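Long-range contact in colicin-M immunity protein (Escherichia coli, PDB 4AEQ), which protects cells carrying the colicin M plasmid against colicin M, and whose crystallised portion, without the N-terminal part, forms a domain-swapped dimer: residues K48-K53 with K72-D77. Sequence-based numbering, arbitrary orientation. Where two conformers were deposited one is given.
Sequences KITWEK and KAEGPD
Four main-chain hydrogen bonds join strand 48-51 to the end of strand 66-74 in antiparallel fashion. Thr50 and Lys72 bond reciprocally, Thr50 N to Lys72 O and Lys72 N to Thr50 O, both nearly straight (172° and 167° at the hydrogen). Lys48 and Glu74 repeat the exchange with more bent bonds; Lys48 N reaches Glu74 O, on a lone pair, at 2.9 Å, and Glu74 N returns to Lys48 O. The non-hydrogen-bonded pair Ile49-Ala73 lies between them, and its CA-H groups add weak contacts to Lys72 O and Lys48 O respectively. Within this chain, strand 48-51 is an outermost strand of the four-stranded antiparallel sheet of the YebF/Cmi fold, whereas Ala73 also backbone hydrogen-bonds to Arg80 of strand 79-87. The Glu74 side chain, bent at chi2 (120°), carries its carboxylate across to strand 48-51, meeting Thr50 at about a right angle. Thr50 OG1, in the crowded position between backbone N and carbonyl carbon, donates to Glu74 OE2 at 2.8 Å from above the carboxylate plane. Glu74 OE2 also lies 2.9 Å from Lys48 O and 3.1 Å from Lys72 O, acceptors all, so proton uptake by Glu74 may be somewhat eased; Glu74 OE1 forms a weak, long ion pair with Lys79. Thr50 CG2, on the same side of the plane as OG1, touches both carboxylate oxygens. On the OG1 side of Thr50, the Lys72 chain crosses Glu52 at about a right angle; Glu52 OE2, less certainly placed, is 4.1 Å from Lys72 NZ, beyond a salt bridge. On the other face, Ile49 CD1 meets Ala73 CB at 3.9 Å, and Tyr28 of the second subunit packs on both residues.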
loop_
_atom_site.group_PDB
_atom_site.type_symbol
_atom_site.label_atom_id
_atom_site.label_comp_id
_atom_site.label_asym_id
_atom_site.label_seq_id
_atom_site.Cartn_x
_atom_site.Cartn_y
_atom_site.Cartn_z
ATOM N N LYS A 48 2.945 -17.776 -8.184
ATOM C CA LYS A 48 2.163 -18.717 -7.395
ATOM C C LYS A 48 2.397 -18.395 -5.929
ATOM O O LYS A 48 3.528 -18.113 -5.534
ATOM C CB LYS A 48 2.600 -20.153 -7.681
ATOM C CG LYS A 48 2.445 -20.590 -9.139
ATOM C CD LYS A 48 0.982 -20.646 -9.553
ATOM C CE LYS A 48 0.840 -21.134 -10.983
ATOM N NZ LYS A 48 1.459 -22.478 -11.185
ATOM N N ILE A 49 1.340 -18.439 -5.124
ATOM C CA ILE A 49 1.460 -18.095 -3.711
ATOM C C ILE A 49 1.397 -19.340 -2.833
ATOM O O ILE A 49 0.470 -20.143 -2.941
ATOM C CB ILE A 49 0.364 -17.109 -3.257
ATOM C CG1 ILE A 49 0.326 -15.865 -4.150
ATOM C CG2 ILE A 49 0.583 -16.709 -1.806
ATOM C CD1 ILE A 49 1.618 -15.073 -4.143
ATOM N N THR A 50 2.399 -19.499 -1.975
ATOM C CA THR A 50 2.370 -20.565 -0.986
ATOM C C THR A 50 2.286 -19.957 0.407
ATOM O O THR A 50 2.867 -18.913 0.683
ATOM C CB THR A 50 3.583 -21.506 -1.098
ATOM O OG1 THR A 50 4.784 -20.735 -1.186
ATOM C CG2 THR A 50 3.462 -22.382 -2.336
ATOM N N TRP A 51 1.534 -20.610 1.279
ATOM C CA TRP A 51 1.257 -20.054 2.594
ATOM C C TRP A 51 2.098 -20.666 3.700
ATOM O O TRP A 51 2.478 -21.834 3.638
ATOM C CB TRP A 51 -0.232 -20.179 2.920
ATOM C CG TRP A 51 -1.099 -19.528 1.899
ATOM C CD1 TRP A 51 -1.859 -20.149 0.952
ATOM C CD2 TRP A 51 -1.282 -18.119 1.704
ATOM N NE1 TRP A 51 -2.515 -19.215 0.186
ATOM C CE2 TRP A 51 -2.176 -17.966 0.623
ATOM C CE3 TRP A 51 -0.778 -16.980 2.334
ATOM C CZ2 TRP A 51 -2.579 -16.712 0.169
ATOM C CZ3 TRP A 51 -1.182 -15.738 1.880
ATOM C CH2 TRP A 51 -2.073 -15.614 0.808
ATOM N N GLU A 52 2.410 -19.845 4.695
ATOM C CA GLU A 52 3.092 -20.299 5.893
ATOM C C GLU A 52 2.143 -20.087 7.067
ATOM O O GLU A 52 1.217 -19.280 6.979
ATOM C CB GLU A 52 4.395 -19.529 6.077
ATOM C CG GLU A 52 5.295 -19.620 4.852
ATOM C CD GLU A 52 6.588 -18.847 4.993
ATOM O OE1 GLU A 52 6.759 -18.127 6.002
ATOM O OE2 GLU A 52 7.435 -18.963 4.083
ATOM N N LYS A 53 2.336 -20.836 8.147
ATOM C CA LYS A 53 1.402 -20.772 9.266
ATOM C C LYS A 53 1.265 -19.362 9.830
ATOM O O LYS A 53 2.252 -18.652 10.010
ATOM C CB LYS A 53 1.797 -21.746 10.379
ATOM C CG LYS A 53 0.890 -21.654 11.599
ATOM C CD LYS A 53 1.317 -22.612 12.696
ATOM C CE LYS A 53 2.822 -22.585 12.895
ATOM N NZ LYS A 53 3.190 -22.920 14.294
ATOM N N LYS A 72 5.077 -17.089 0.522
ATOM C CA LYS A 72 6.136 -17.093 -0.471
ATOM C C LYS A 72 5.514 -16.927 -1.849
ATOM O O LYS A 72 4.483 -17.521 -2.140
ATOM C CB LYS A 72 6.917 -18.404 -0.408
ATOM C CG LYS A 72 7.783 -18.547 0.828
ATOM C CD LYS A 72 8.283 -19.972 0.999
ATOM C CE LYS A 72 7.155 -20.904 1.412
ATOM N NZ LYS A 72 7.631 -22.294 1.661
ATOM N N ALA A 73 6.132 -16.104 -2.687
ATOM C CA ALA A 73 5.680 -15.934 -4.061
ATOM C C ALA A 73 6.725 -16.541 -4.991
ATOM O O ALA A 73 7.918 -16.296 -4.823
ATOM C CB ALA A 73 5.471 -14.459 -4.373
ATOM N N GLU A 74 6.275 -17.333 -5.961
ATOM C CA GLU A 74 7.172 -18.082 -6.837
ATOM C C GLU A 74 6.905 -17.777 -8.302
ATOM O O GLU A 74 5.791 -17.965 -8.790
ATOM C CB GLU A 74 7.020 -19.585 -6.592
ATOM C CG GLU A 74 7.124 -19.981 -5.133
ATOM C CD GLU A 74 5.867 -20.658 -4.613
ATOM O OE1 GLU A 74 5.663 -21.853 -4.920
ATOM O OE2 GLU A 74 5.088 -19.992 -3.897
ATOM N N GLY A 75 7.921 -17.250 -8.980
ATOM C CA GLY A 75 7.895 -17.073 -10.418
ATOM C C GLY A 75 8.821 -18.054 -11.112
ATOM O O GLY A 75 9.495 -18.851 -10.461
ATOM N N PRO A 76 8.866 -18.004 -12.447
ATOM C CA PRO A 76 9.830 -18.844 -13.162
ATOM C C PRO A 76 11.271 -18.381 -12.950
ATOM O O PRO A 76 12.190 -19.191 -13.067
ATOM C CB PRO A 76 9.419 -18.679 -14.627
ATOM C CG PRO A 76 8.720 -17.362 -14.683
ATOM C CD PRO A 76 8.036 -17.196 -13.354
ATOM N N ASP A 77 11.464 -17.095 -12.667
ATOM C CA ASP A 77 12.803 -16.550 -12.464
ATOM C C ASP A 77 13.266 -16.554 -11.008
ATOM O O ASP A 77 14.441 -16.310 -10.732
ATOM C CB ASP A 77 12.885 -15.117 -12.997
ATOM C CG ASP A 77 12.894 -15.055 -14.509
ATOM O OD1 ASP A 77 12.396 -16.004 -15.150
ATOM O OD2 ASP A 77 13.402 -14.053 -15.060
#